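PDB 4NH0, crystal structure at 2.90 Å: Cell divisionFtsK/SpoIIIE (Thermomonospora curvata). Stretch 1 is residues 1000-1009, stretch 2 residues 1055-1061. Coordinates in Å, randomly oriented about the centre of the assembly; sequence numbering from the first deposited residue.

Stretch 1, residues 1000-1009: SSTAASSLVR
Stretch 2, residues 1055-1061: NPLRPLA

Stretch 1 enters a helix and stretch 2 a turn that runs into a 3-10 segment; they pack without any hydrogen bond between them, burying 272 Å² in total. The contact is therefore one of shape and apolar surface. Its register is set by Ser 1005 CA, 4.6 Å from Pro 1056 CA. Further along, Val 1008 CA lies 6.8 Å from Leu 1057 CA.

Ser 1000 precedes the helix with extended phi/psi of -140/160. Its chi1 of 62° (p) turns OG back to accept a weak capping bond from Ala 1003 N, with Ser 1000 OG at 3.4 Å, while Ser 1000 O accepts from Ala 1004 N at 3.0 Å and opens the i to i+4 series. The backbone is then helical, from Ser 1001 (-64/-35) to Val 1008 (-84/-36) and Arg 1009. Ser 1001, chi1 t, points sideways and brings its OG to 4.3 Å from Pro 1056 CG, a peripheral touch. Thr 1002 (chi1 m) faces away, and Ala 1003 is out of reach.

Ala 1004 points toward stretch 2, its CB 4.2 Å from Pro 1056 CB; a compact methyl suits this buried position. At Ser 1005 (chi1 t) the two chains come closest by CA; Ser 1005 CA and CB each lie 3.8 Å from Pro 1056 CB. Ser 1006 and Leu 1007 do not reach the partner.

Val 1008, chi1 -179° (t), is the centre of the contact, with 93 Å² covered. Both methyls lie against Pro 1056 O, Val 1008 CG2 at 3.2 Å and CG1 at 3.3 Å. Val 1008 CG2 is also 4.3 Å from Pro 1056 CB, and CG1 goes on to Pro 1059 CG (4.2 Å) and Leu 1060 CG (3.8 Å). A beta-branched side chain thus spans turn and 3-10 segment. Arg 1009 (t, t, p) points away, exposed.

The opposing surface depends on a type I turn from Asn 1055 (-76/123, chi1 t) to Arg 1058, closed by Arg 1058 N to Asn 1055 O at 3.2 Å. Pro 1056, -64/-26 and C-gamma exo, suits the second turn position because its ring restrains phi; 86 Å² of it is covered. Leu 1057 (-81/-11; m, m) starts away from the helix, but its end comes nearer. Arg 1058 (t, p, t) leaves sideways and its end leads away. Pro 1059, C-gamma exo with CB toward the helix, and Leu 1060 (m, t) continue the apolar surface; Leu 1060 leaves sideways, but its end comes nearer and meets Val 1008. Hydrogen bonds Leu 1060 N to Leu 1057 O and Ala 1061 N to Arg 1058 O, both 3.1 Å, wind the backbone here.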

# COMPACT_ATOMS: atom_id res chain seq x y z
N SER A 1000 -54.91 28.62 24.22
CA SER A 1000 -55.17 28.35 25.63
C SER A 1000 -55.80 26.97 25.81
O SER A 1000 -56.36 26.41 24.87
CB SER A 1000 -56.07 29.42 26.23
OG SER A 1000 -57.33 29.45 25.58
N SER A 1001 -55.71 26.44 27.02
CA SER A 1001 -56.25 25.12 27.34
C SER A 1001 -57.77 25.09 27.19
O SER A 1001 -58.34 24.08 26.78
CB SER A 1001 -55.86 24.71 28.75
OG SER A 1001 -56.45 23.47 29.10
N THR A 1002 -58.42 26.20 27.52
CA THR A 1002 -59.87 26.30 27.43
C THR A 1002 -60.33 26.29 25.98
O THR A 1002 -61.22 25.52 25.61
CB THR A 1002 -60.39 27.57 28.11
OG1 THR A 1002 -59.95 27.60 29.48
CG2 THR A 1002 -61.91 27.62 28.07
N ALA A 1003 -59.72 27.14 25.16
CA ALA A 1003 -60.06 27.23 23.75
C ALA A 1003 -59.72 25.93 23.03
O ALA A 1003 -60.36 25.57 22.04
CB ALA A 1003 -59.34 28.39 23.10
N ALA A 1004 -58.71 25.22 23.53
CA ALA A 1004 -58.29 23.96 22.95
C ALA A 1004 -59.35 22.88 23.13
O ALA A 1004 -59.87 22.35 22.15
CB ALA A 1004 -56.98 23.51 23.57
N SER A 1005 -59.68 22.58 24.38
CA SER A 1005 -60.65 21.53 24.69
C SER A 1005 -62.03 21.85 24.12
O SER A 1005 -62.83 20.95 23.88
CB SER A 1005 -60.74 21.33 26.20
OG SER A 1005 -61.55 20.21 26.52
N SER A 1006 -62.30 23.14 23.92
CA SER A 1006 -63.54 23.56 23.29
C SER A 1006 -63.57 23.14 21.83
O SER A 1006 -64.61 22.72 21.31
CB SER A 1006 -63.71 25.08 23.40
OG SER A 1006 -64.88 25.51 22.72
N LEU A 1007 -62.42 23.23 21.17
CA LEU A 1007 -62.31 22.86 19.76
C LEU A 1007 -62.26 21.34 19.58
O LEU A 1007 -62.40 20.85 18.47
CB LEU A 1007 -61.07 23.50 19.14
CG LEU A 1007 -61.15 25.00 18.87
CD1 LEU A 1007 -59.84 25.50 18.27
CD2 LEU A 1007 -62.32 25.32 17.95
N VAL A 1008 -62.05 20.62 20.67
CA VAL A 1008 -62.02 19.16 20.62
C VAL A 1008 -63.43 18.59 20.68
O VAL A 1008 -63.74 17.60 20.02
CB VAL A 1008 -61.18 18.57 21.76
CG1 VAL A 1008 -61.12 17.06 21.67
CG2 VAL A 1008 -59.78 19.15 21.74
N ARG A 1009 -64.29 19.24 21.46
CA ARG A 1009 -65.65 18.76 21.67
C ARG A 1009 -66.47 18.72 20.38
O ARG A 1009 -67.18 17.76 20.12
CB ARG A 1009 -66.37 19.64 22.70
CG ARG A 1009 -67.77 19.18 23.04
CD ARG A 1009 -68.44 20.08 24.07
NE ARG A 1009 -68.66 21.43 23.57
CZ ARG A 1009 -67.93 22.49 23.91
NH1 ARG A 1009 -66.93 22.35 24.77
NH2 ARG A 1009 -68.21 23.68 23.41
N ASN A 1055 -55.53 16.49 29.67
CA ASN A 1055 -55.19 16.72 28.27
C ASN A 1055 -56.42 16.84 27.38
O ASN A 1055 -57.25 15.94 27.34
CB ASN A 1055 -54.29 15.59 27.76
CG ASN A 1055 -54.05 15.68 26.27
OD1 ASN A 1055 -54.62 14.92 25.49
ND2 ASN A 1055 -53.20 16.61 25.85
N PRO A 1056 -56.54 17.97 26.67
CA PRO A 1056 -57.67 18.26 25.79
C PRO A 1056 -57.78 17.30 24.61
O PRO A 1056 -58.88 17.10 24.09
CB PRO A 1056 -57.38 19.68 25.30
CG PRO A 1056 -56.44 20.26 26.31
CD PRO A 1056 -55.61 19.11 26.75
N LEU A 1057 -56.67 16.71 24.20
CA LEU A 1057 -56.65 15.83 23.03
C LEU A 1057 -57.12 14.42 23.36
O LEU A 1057 -57.36 13.61 22.46
CB LEU A 1057 -55.24 15.77 22.43
CG LEU A 1057 -54.75 16.94 21.58
CD1 LEU A 1057 -55.80 17.31 20.54
CD2 LEU A 1057 -54.39 18.15 22.43
N ARG A 1058 -57.25 14.13 24.65
CA ARG A 1058 -57.60 12.79 25.13
C ARG A 1058 -58.86 12.16 24.50
O ARG A 1058 -58.84 10.98 24.16
CB ARG A 1058 -57.75 12.81 26.66
CG ARG A 1058 -58.07 11.46 27.28
CD ARG A 1058 -57.04 10.41 26.88
NE ARG A 1058 -57.33 9.12 27.48
CZ ARG A 1058 -58.20 8.24 26.98
NH1 ARG A 1058 -58.87 8.53 25.87
NH2 ARG A 1058 -58.41 7.08 27.59
N PRO A 1059 -59.96 12.93 24.35
CA PRO A 1059 -61.17 12.29 23.80
C PRO A 1059 -61.00 11.72 22.39
O PRO A 1059 -61.71 10.78 22.03
CB PRO A 1059 -62.18 13.44 23.78
CG PRO A 1059 -61.74 14.35 24.85
CD PRO A 1059 -60.25 14.30 24.81
N LEU A 1060 -60.07 12.26 21.61
CA LEU A 1060 -59.90 11.85 20.22
C LEU A 1060 -59.10 10.55 20.08
O LEU A 1060 -58.94 10.03 18.98
CB LEU A 1060 -59.22 12.96 19.42
CG LEU A 1060 -59.99 14.27 19.29
CD1 LEU A 1060 -59.14 15.33 18.61
CD2 LEU A 1060 -61.28 14.04 18.52
N ALA A 1061 -58.62 10.03 21.21
CA ALA A 1061 -57.74 8.86 21.20
C ALA A 1061 -58.43 7.61 20.65
O ALA A 1061 -57.77 6.73 20.10
CB ALA A 1061 -57.23 8.59 22.60